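Local coordinates for protein nucleoside diphosphate kinase (Encephalitozoon cuniculi, PDB 3MPD) that probably transfers the gamma phosphate of ATP to nucleoside diphosphates through a phosphohistidine intermediate, making nucleoside triphosphates with the help of magnesium, at residues Phe9-Pro14 with Gly72-Met77; Pro44-Leu49 with Met65-Met70; Glu94-Ala99 with Val111-Asn116. One frame throughout, in Å; residues are numbered along the deposited sequence.

Interaction 1 (Phe9-Pro14 with Gly72-Met77); sequences FIMIKP and GMVLAM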
loop_
_atom_site.group_PDB
_atom_site.type_symbol
_atom_site.label_atom_id
_atom_site.label_comp_id
_atom_site.label_asym_id
_atom_site.label_seq_id
_atom_site.Cartn_x
_atom_site.Cartn_y
_atom_site.Cartn_z
ATOM N N PHE A 9 -2.051 -13.657 -2.360
ATOM C CA PHE A 9 -2.760 -12.705 -1.532
ATOM C C PHE A 9 -1.995 -12.510 -0.241
ATOM O O PHE A 9 -1.701 -13.466 0.465
ATOM C CB PHE A 9 -4.196 -13.176 -1.246
ATOM C CG PHE A 9 -4.971 -12.220 -0.401
ATOM C CD1 PHE A 9 -5.370 -10.992 -0.922
ATOM C CD2 PHE A 9 -5.266 -12.530 0.922
ATOM C CE1 PHE A 9 -6.053 -10.071 -0.147
ATOM C CE2 PHE A 9 -5.976 -11.628 1.716
ATOM C CZ PHE A 9 -6.359 -10.386 1.183
ATOM N N ILE A 10 -1.663 -11.262 0.050
ATOM C CA ILE A 10 -0.851 -10.928 1.222
ATOM C C ILE A 10 -1.635 -9.908 2.030
ATOM O O ILE A 10 -1.998 -8.853 1.514
ATOM C CB ILE A 10 0.485 -10.285 0.828
ATOM C CG1 ILE A 10 1.276 -11.163 -0.172
ATOM C CG2 ILE A 10 1.333 -9.947 2.084
ATOM C CD1 ILE A 10 1.716 -12.588 0.364
ATOM N N MET A 11 -1.840 -10.187 3.311
ATOM C CA MET A 11 -2.625 -9.283 4.133
ATOM C C MET A 11 -1.888 -8.986 5.419
ATOM O O MET A 11 -1.554 -9.911 6.185
ATOM C CB MET A 11 -4.006 -9.903 4.400
ATOM C CG MET A 11 -4.913 -9.080 5.293
ATOM S SD MET A 11 -6.566 -9.834 5.410
ATOM C CE MET A 11 -6.211 -11.508 5.958
ATOM N N ILE A 12 -1.631 -7.702 5.656
ATOM C CA ILE A 12 -1.022 -7.274 6.915
ATOM C C ILE A 12 -2.109 -7.247 7.988
ATOM O O ILE A 12 -3.129 -6.544 7.822
ATOM C CB ILE A 12 -0.345 -5.892 6.810
ATOM C CG1 ILE A 12 0.677 -5.889 5.667
ATOM C CG2 ILE A 12 0.269 -5.459 8.199
ATOM C CD1 ILE A 12 1.458 -4.547 5.531
ATOM N N LYS A 13 -1.872 -7.991 9.075
ATOM C CA LYS A 13 -2.886 -8.201 10.132
ATOM C C LYS A 13 -2.998 -6.949 10.996
ATOM O O LYS A 13 -2.040 -6.156 11.052
ATOM C CB LYS A 13 -2.509 -9.436 10.982
ATOM C CG LYS A 13 -2.468 -10.731 10.151
ATOM C CD LYS A 13 -2.482 -11.983 11.025
ATOM C CE LYS A 13 -2.727 -13.213 10.139
ATOM N NZ LYS A 13 -2.398 -14.435 10.928
ATOM N N PRO A 14 -4.144 -6.764 11.680
ATOM C CA PRO A 14 -4.461 -5.473 12.309
ATOM C C PRO A 14 -3.391 -4.954 13.270
ATOM O O PRO A 14 -3.117 -3.770 13.281
ATOM C CB PRO A 14 -5.767 -5.770 13.092
ATOM C CG PRO A 14 -6.388 -6.914 12.369
ATOM C CD PRO A 14 -5.224 -7.764 11.912
ATOM N N GLY A 72 -9.231 -4.400 13.904
ATOM C CA GLY A 72 -8.805 -3.198 13.209
ATOM C C GLY A 72 -8.548 -3.380 11.733
ATOM O O GLY A 72 -8.701 -4.477 11.186
ATOM N N MET A 73 -8.172 -2.270 11.101
ATOM C CA MET A 73 -7.912 -2.208 9.671
ATOM C C MET A 73 -6.780 -3.158 9.293
ATOM O O MET A 73 -5.783 -3.288 10.045
ATOM C CB MET A 73 -7.529 -0.777 9.317
ATOM C CG MET A 73 -7.631 -0.393 7.851
ATOM S SD MET A 73 -6.878 1.233 7.676
ATOM C CE MET A 73 -5.155 0.793 7.446
ATOM N N VAL A 74 -6.942 -3.826 8.145
ATOM C CA VAL A 74 -5.894 -4.652 7.555
ATOM C C VAL A 74 -5.503 -3.985 6.247
ATOM O O VAL A 74 -6.297 -3.226 5.692
ATOM C CB VAL A 74 -6.348 -6.140 7.271
ATOM C CG1 VAL A 74 -6.661 -6.887 8.572
ATOM C CG2 VAL A 74 -7.543 -6.213 6.332
ATOM N N LEU A 75 -4.283 -4.253 5.767
ATOM C CA LEU A 75 -3.885 -3.891 4.397
ATOM C C LEU A 75 -3.812 -5.130 3.505
ATOM O O LEU A 75 -2.893 -5.961 3.637
ATOM C CB LEU A 75 -2.560 -3.099 4.370
ATOM C CG LEU A 75 -2.054 -2.592 3.001
ATOM C CD1 LEU A 75 -3.055 -1.604 2.375
ATOM C CD2 LEU A 75 -0.673 -1.937 3.132
ATOM N N ALA A 76 -4.790 -5.251 2.618
ATOM C CA ALA A 76 -4.905 -6.389 1.718
ATOM C C ALA A 76 -4.232 -6.077 0.379
ATOM O O ALA A 76 -4.497 -5.024 -0.217
ATOM C CB ALA A 76 -6.371 -6.734 1.498
ATOM N N MET A 77 -3.396 -7.001 -0.098
ATOM C CA MET A 77 -2.613 -6.788 -1.326
ATOM C C MET A 77 -2.578 -8.008 -2.210
ATOM O O MET A 77 -2.684 -9.141 -1.731
ATOM C CB MET A 77 -1.125 -6.463 -0.970
ATOM C CG MET A 77 -0.940 -5.123 -0.296
ATOM S SD MET A 77 0.666 -4.865 0.521
ATOM C CE MET A 77 0.501 -5.850 1.988
HETATM O O HOH W 1 -5.270 -2.141 12.480
#

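Interaction 2 (Pro44-Leu49 with Met65-Met70); sequences PKREVL and MVEDMM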
loop_
_atom_site.group_PDB
_atom_site.type_symbol
_atom_site.label_atom_id
_atom_site.label_comp_id
_atom_site.label_asym_id
_atom_site.label_seq_id
_atom_site.Cartn_x
_atom_site.Cartn_y
_atom_site.Cartn_z
ATOM N N PRO A 44 -12.101 -5.783 8.401
ATOM C CA PRO A 44 -12.692 -7.050 7.983
ATOM C C PRO A 44 -14.074 -7.337 8.620
ATOM O O PRO A 44 -14.288 -7.059 9.799
ATOM C CB PRO A 44 -11.682 -8.092 8.455
ATOM C CG PRO A 44 -10.375 -7.351 8.601
ATOM C CD PRO A 44 -10.787 -5.973 9.047
ATOM N N LYS A 45 -14.977 -7.876 7.807
ATOM C CA LYS A 45 -16.302 -8.309 8.245
ATOM C C LYS A 45 -16.230 -9.750 8.790
ATOM O O LYS A 45 -15.493 -10.597 8.265
ATOM C CB LYS A 45 -17.290 -8.226 7.077
ATOM C CG LYS A 45 -17.673 -6.804 6.641
ATOM C CD LYS A 45 -18.320 -6.032 7.781
ATOM C CE LYS A 45 -19.444 -5.150 7.284
ATOM N NZ LYS A 45 -20.493 -5.004 8.340
ATOM N N ARG A 46 -16.989 -10.032 9.843
ATOM C CA ARG A 46 -16.979 -11.380 10.427
ATOM C C ARG A 46 -17.193 -12.505 9.390
ATOM O O ARG A 46 -16.461 -13.493 9.380
ATOM C CB ARG A 46 -18.012 -11.474 11.542
ATOM C CG ARG A 46 -18.173 -12.874 12.106
ATOM C CD ARG A 46 -19.289 -12.893 13.137
ATOM N NE ARG A 46 -18.900 -12.085 14.290
ATOM C CZ ARG A 46 -18.048 -12.482 15.234
ATOM N NH1 ARG A 46 -17.500 -13.697 15.190
ATOM N NH2 ARG A 46 -17.758 -11.664 16.240
ATOM N N GLU A 47 -18.170 -12.315 8.508
ATOM C CA GLU A 47 -18.552 -13.313 7.508
ATOM C C GLU A 47 -17.417 -13.576 6.529
ATOM O O GLU A 47 -17.142 -14.726 6.202
ATOM C CB GLU A 47 -19.811 -12.877 6.732
ATOM C CG GLU A 47 -20.860 -12.139 7.573
ATOM C CD GLU A 47 -20.571 -10.634 7.720
ATOM O OE1 GLU A 47 -20.114 -10.224 8.817
ATOM O OE2 GLU A 47 -20.803 -9.868 6.743
ATOM N N VAL A 48 -16.779 -12.513 6.043
ATOM C CA VAL A 48 -15.617 -12.677 5.177
ATOM C C VAL A 48 -14.469 -13.466 5.850
ATOM O O VAL A 48 -13.884 -14.346 5.225
ATOM C CB VAL A 48 -15.120 -11.334 4.575
ATOM C CG1 VAL A 48 -14.706 -10.362 5.648
ATOM C CG2 VAL A 48 -13.941 -11.563 3.623
ATOM N N LEU A 49 -14.176 -13.173 7.119
ATOM C CA LEU A 49 -13.124 -13.900 7.856
ATOM C C LEU A 49 -13.413 -15.396 7.992
ATOM O O LEU A 49 -12.519 -16.230 7.812
ATOM C CB LEU A 49 -12.891 -13.279 9.232
ATOM C CG LEU A 49 -12.161 -11.936 9.193
ATOM C CD1 LEU A 49 -12.220 -11.288 10.546
ATOM C CD2 LEU A 49 -10.718 -12.088 8.711
ATOM N N MET A 65 -9.634 -16.725 17.000
ATOM C CA MET A 65 -8.776 -16.425 15.831
ATOM C C MET A 65 -9.497 -15.431 14.905
ATOM O O MET A 65 -8.895 -14.487 14.412
ATOM C CB MET A 65 -8.364 -17.696 15.047
ATOM C CG MET A 65 -7.636 -18.786 15.858
ATOM S SD MET A 65 -6.757 -20.110 14.917
ATOM C CE MET A 65 -7.987 -21.393 14.622
ATOM N N VAL A 66 -10.793 -15.632 14.685
ATOM C CA VAL A 66 -11.574 -14.687 13.874
ATOM C C VAL A 66 -11.659 -13.295 14.550
ATOM O O VAL A 66 -11.497 -12.249 13.890
ATOM C CB VAL A 66 -12.988 -15.251 13.534
ATOM C CG1 VAL A 66 -13.885 -14.174 12.901
ATOM C CG2 VAL A 66 -12.864 -16.473 12.638
ATOM N N GLU A 67 -11.900 -13.294 15.857
ATOM C CA GLU A 67 -12.038 -12.065 16.638
ATOM C C GLU A 67 -10.785 -11.213 16.549
ATOM O O GLU A 67 -10.880 -9.996 16.372
ATOM C CB GLU A 67 -12.293 -12.406 18.101
ATOM C CG GLU A 67 -13.474 -11.679 18.747
ATOM C CD GLU A 67 -14.826 -12.273 18.345
ATOM O OE1 GLU A 67 -15.472 -12.973 19.177
ATOM O OE2 GLU A 67 -15.236 -12.037 17.183
ATOM N N ASP A 68 -9.626 -11.863 16.675
ATOM C CA ASP A 68 -8.325 -11.212 16.547
ATOM C C ASP A 68 -8.172 -10.493 15.203
ATOM O O ASP A 68 -7.510 -9.448 15.122
ATOM C CB ASP A 68 -7.174 -12.227 16.702
ATOM C CG ASP A 68 -6.945 -12.675 18.159
ATOM O OD1 ASP A 68 -7.413 -11.996 19.114
ATOM O OD2 ASP A 68 -6.276 -13.725 18.343
ATOM N N MET A 69 -8.757 -11.055 14.147
ATOM C CA MET A 69 -8.620 -10.460 12.818
ATOM C C MET A 69 -9.626 -9.327 12.629
ATOM O O MET A 69 -9.558 -8.610 11.641
ATOM C CB MET A 69 -8.743 -11.516 11.713
ATOM C CG MET A 69 -7.480 -12.349 11.528
ATOM S SD MET A 69 -6.129 -11.330 10.910
ATOM C CE MET A 69 -6.712 -10.979 9.263
ATOM N N MET A 70 -10.536 -9.153 13.587
ATOM C CA MET A 70 -11.552 -8.101 13.495
ATOM C C MET A 70 -11.226 -6.815 14.273
ATOM O O MET A 70 -12.021 -5.862 14.252
ATOM C CB MET A 70 -12.913 -8.642 13.933
ATOM C CG MET A 70 -13.819 -9.061 12.788
ATOM S SD MET A 70 -14.959 -10.259 13.442
ATOM C CE MET A 70 -16.086 -9.244 14.418
#

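Interaction 3 (Glu94-Ala99 with Val111-Asn116); sequences ETNPQA and VSTGKN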
loop_
_atom_site.group_PDB
_atom_site.type_symbol
_atom_site.label_atom_id
_atom_site.label_comp_id
_atom_site.label_asym_id
_atom_site.label_seq_id
_atom_site.Cartn_x
_atom_site.Cartn_y
_atom_site.Cartn_z
ATOM N N GLU A 94 7.458 -19.515 9.137
ATOM C CA GLU A 94 6.539 -20.444 9.844
ATOM C C GLU A 94 5.402 -19.785 10.617
ATOM O O GLU A 94 5.561 -18.713 11.186
ATOM C CB GLU A 94 7.339 -21.314 10.833
ATOM C CG GLU A 94 7.495 -22.742 10.341
ATOM C CD GLU A 94 8.568 -22.880 9.284
ATOM O OE1 GLU A 94 8.528 -23.877 8.528
ATOM O OE2 GLU A 94 9.455 -21.991 9.205
ATOM N N THR A 95 4.267 -20.468 10.670
ATOM C CA THR A 95 3.122 -19.981 11.395
ATOM C C THR A 95 3.504 -19.430 12.787
ATOM O O THR A 95 3.132 -18.315 13.131
ATOM C CB THR A 95 2.088 -21.105 11.544
ATOM O OG1 THR A 95 1.644 -21.474 10.233
ATOM C CG2 THR A 95 0.891 -20.645 12.396
ATOM N N ASN A 96 4.233 -20.215 13.567
ATOM C CA ASN A 96 4.687 -19.801 14.875
ATOM C C ASN A 96 5.998 -19.013 14.734
ATOM O O ASN A 96 7.028 -19.581 14.318
ATOM C CB ASN A 96 4.859 -21.021 15.805
ATOM C CG ASN A 96 5.179 -20.630 17.253
ATOM O OD1 ASN A 96 5.605 -19.519 17.518
ATOM N ND2 ASN A 96 4.977 -21.559 18.189
ATOM N N PRO A 97 5.982 -17.715 15.096
ATOM C CA PRO A 97 7.219 -16.914 14.956
ATOM C C PRO A 97 8.425 -17.470 15.714
ATOM O O PRO A 97 9.561 -17.235 15.264
ATOM C CB PRO A 97 6.817 -15.522 15.502
ATOM C CG PRO A 97 5.301 -15.481 15.310
ATOM C CD PRO A 97 4.868 -16.906 15.633
ATOM N N GLN A 98 8.218 -18.213 16.806
ATOM C CA GLN A 98 9.377 -18.864 17.505
ATOM C C GLN A 98 10.077 -19.881 16.608
ATOM O O GLN A 98 11.267 -20.156 16.766
ATOM C CB GLN A 98 8.993 -19.621 18.803
ATOM C CG GLN A 98 7.927 -19.082 19.692
ATOM C CD GLN A 98 7.538 -20.081 20.826
ATOM O OE1 GLN A 98 6.544 -20.827 20.723
ATOM N NE2 GLN A 98 8.349 -20.104 21.903
ATOM N N ALA A 99 9.343 -20.455 15.666
ATOM C CA ALA A 99 9.938 -21.452 14.759
ATOM C C ALA A 99 10.424 -20.844 13.428
ATOM O O ALA A 99 11.196 -21.492 12.722
ATOM C CB ALA A 99 8.960 -22.642 14.500
ATOM N N VAL A 111 5.910 -12.411 17.672
ATOM C CA VAL A 111 6.082 -13.147 18.926
ATOM C C VAL A 111 5.086 -14.313 19.099
ATOM O O VAL A 111 5.484 -15.434 19.474
ATOM C CB VAL A 111 6.140 -12.197 20.165
ATOM C CG1 VAL A 111 6.162 -13.009 21.481
ATOM C CG2 VAL A 111 7.370 -11.332 20.099
ATOM N N SER A 112 3.808 -14.069 18.860
ATOM C CA SER A 112 2.806 -15.122 19.044
ATOM C C SER A 112 2.218 -15.661 17.727
ATOM O O SER A 112 2.262 -14.989 16.689
ATOM C CB SER A 112 1.690 -14.608 19.975
ATOM O OG SER A 112 0.996 -13.586 19.289
ATOM N N THR A 113 1.647 -16.865 17.781
ATOM C CA THR A 113 0.969 -17.464 16.631
ATOM C C THR A 113 -0.277 -16.699 16.181
ATOM O O THR A 113 -0.576 -16.676 14.974
ATOM C CB THR A 113 0.608 -18.936 16.857
ATOM O OG1 THR A 113 -0.351 -19.075 17.942
ATOM C CG2 THR A 113 1.854 -19.696 17.190
ATOM N N GLY A 114 -0.980 -16.070 17.129
ATOM C CA GLY A 114 -2.192 -15.270 16.820
ATOM C C GLY A 114 -1.892 -13.883 16.238
ATOM O O GLY A 114 -2.639 -13.367 15.406
ATOM N N LYS A 115 -0.785 -13.285 16.663
ATOM C CA LYS A 115 -0.369 -11.997 16.132
ATOM C C LYS A 115 0.908 -12.158 15.361
ATOM O O LYS A 115 1.946 -11.563 15.680
ATOM C CB LYS A 115 -0.278 -10.999 17.274
ATOM C CG LYS A 115 -1.703 -10.721 17.756
ATOM C CD LYS A 115 -1.762 -10.265 19.141
ATOM C CE LYS A 115 -3.215 -10.427 19.620
ATOM N NZ LYS A 115 -3.703 -9.112 20.013
ATOM N N ASN A 116 0.830 -12.993 14.335
ATOM C CA ASN A 116 2.014 -13.341 13.572
ATOM C C ASN A 116 2.101 -12.480 12.293
ATOM O O ASN A 116 2.541 -12.965 11.285
ATOM C CB ASN A 116 2.049 -14.834 13.284
ATOM C CG ASN A 116 0.904 -15.301 12.398
ATOM O OD1 ASN A 116 -0.020 -14.546 12.057
ATOM N ND2 ASN A 116 0.978 -16.562 11.999
HETATM O O HOH W 2 4.666 -17.843 19.655
#

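Interaction 1 (Phe9-Pro14 with Gly72-Met77)
Strands 9-12 and 74-77 run antiparallel, with their axes 4.6 Å apart at closest approach and 166° between their directions. Ile-10 pairs with Met-77 and Ile-12 with Leu-75, both as hydrogen-bonded pairs. Met-11 and Ala-76 form the non-hydrogen-bonded pair between them. Ile-10 N gives a nearly straight bond (177°) to Met-77 O, 3.0 Å away. Met-77 N returns one of 2.8 Å to Ile-10 O, approaching nearly along the C=O axis. Ile-12 N reaches Leu-75 O at 2.9 Å from above the carbonyl plane. Leu-75 N meets a lone pair of Ile-12 O at a longer 3.3 Å. Past the pairs, one water donates to both Pro-14 O and Met-73 O, so it joins the two segments where they leave the sheet.

Ile-10, Ile-12, Leu-75 and Met-77 share one face of the sheet. Met-77 bends at chi3, which brings Met-77 CE to 3.7 Å from Ile-12 CG1. Leu-75 lies alongside Ile-12 and also packs on Ser-39 of the second subunit. The other face carries Met-11 and Ala-76. Phe-9 has CG anti to the backbone N (chi1 -180°), and its CZ comes 3.7 Å from Ala-76 CB. The ring also stacks with Trp-134. Met-11 crosses Val-74 obliquely, with its CG 3.8 Å from Val-74 CB. Pro-14 CD lies beside Val-74 CG1.

These are two central strands of the ferredoxin-like sheet, whose order is 2-3-1-4. The side chains meet by apolar packing. The two hydrogen-bonded pairs bond across the strands, while the backbones of Met-11 and Ala-76 bond outward, to His-119 of strand 118-120 and Lys-40 of strand 35-42. Lys-13, a probable ATP ligand, follows directly on the paired strand, and its NZ is hydrogen-bonded to Asn-116 OD1.

Interaction 2 (Pro44-Leu49 with Met65-Met70)
Leu-49 is the main bump here. It points from helix 46-52 into a hollow formed by Val-66, Met-69 and Met-70. Its CG is anti to the carbonyl carbon, and its two methyls divide the hollow. CD1 lies 3.5 Å from Met-70 CG, while CD2 lies 3.6 Å from Met-69 CB. Leu-49 CB rests 3.9 Å from Val-66 CG1, on the Val-66 side of the hollow. Pro-44 adds a second bump at the start of its segment: its ring tip CG touches Met-69 O at 3.4 Å. Trp-134 of helix 124-134 packs on both Pro-44 and Leu-49.

A charged pair lies at the outer margin, with Met-70 beside it. Arg-46 bends at chi3, so its guanidinium turns toward the other helix. Met-70 bends at chi3 as well and lays its SD over the centre of one guanidinium face, 4.1 Å above the plane. Glu-67 OE1 lies at the guanidinium edge, in its plane, while OE2 is tilted 28° out of it. Arg-46 NH2 donates to Glu-67 OE2 at 2.7 Å in a salt bridge. The bond is bent (137° at the hydrogen), and the guanidinium and carboxylate planes stand 77° apart. Arg-46 NH1 has a second, weak and long ion pair with Glu-50.

Helices 46-52 and 62-69 form the helical hairpin of nucleoside diphosphate kinases, which as in relatives probably lines one side of the nucleotide cleft.

Interaction 3 (Glu94-Ala99 with Val111-Asn116)
Two flat amides carry this contact, one met on its face and the other at its edge. The methyl CG2 of Thr-113 sits over one face of the Asn-96 amide, 3.5 Å from Asn-96 CG. Gln-98 N comes over the other face and donates to Asn-96 OD1 in an Asx turn. That oxygen also accepts from a water that donates to Val-111 O. Asn-96 ND2 donates to Gln-98 OE1 at 3.1 Å, close to the amide plane. Bonds at both amide ends limit its rotation.

Asn-116 works by its edge. Its ND2 donates to a lone pair of Thr-95 O at 3.0 Å, almost straight (172°) and in the plane of the amide. Its OD1 accepts a hydrogen bond from Lys-13 NZ. The Pro-97 ring packs on the backbone of 111-113, with CG 3.4 Å from Ser-112 O and 3.9 Å from Asn-116 CB.

Both segments belong to the loop region known in this family as the Kpn loop. The bond from Asn-116 to Thr-95 O links two loops that each probably contribute an ATP ligand. Asn-116 O accepts from Arg-106, so backbone and side chain are both fixed. Lys-13 probably polarises the amide, making ND2 a stronger donor.

How the interactions relate
Interaction 1 is the buried core, two central strands joined by backbone bonds and apolar side chains. Interaction 2 is partly buried, apolar inside with a charged pair at its margin. Interaction 3 is the most exposed, a pair of loops held by amides, a proline and a water. Interactions 1 and 2 touch: helix 62-69 leads into strand 74-80, and Met-69 packs on Met-11, Lys-13 and Pro-14. Interactions 1 and 3 meet at Lys-13 and Asn-116. Interactions 2 and 3 do not touch, their nearest atoms being about 5 Å apart. The sheet thus joins the helical hairpin and the loops that probably bound the nucleotide site.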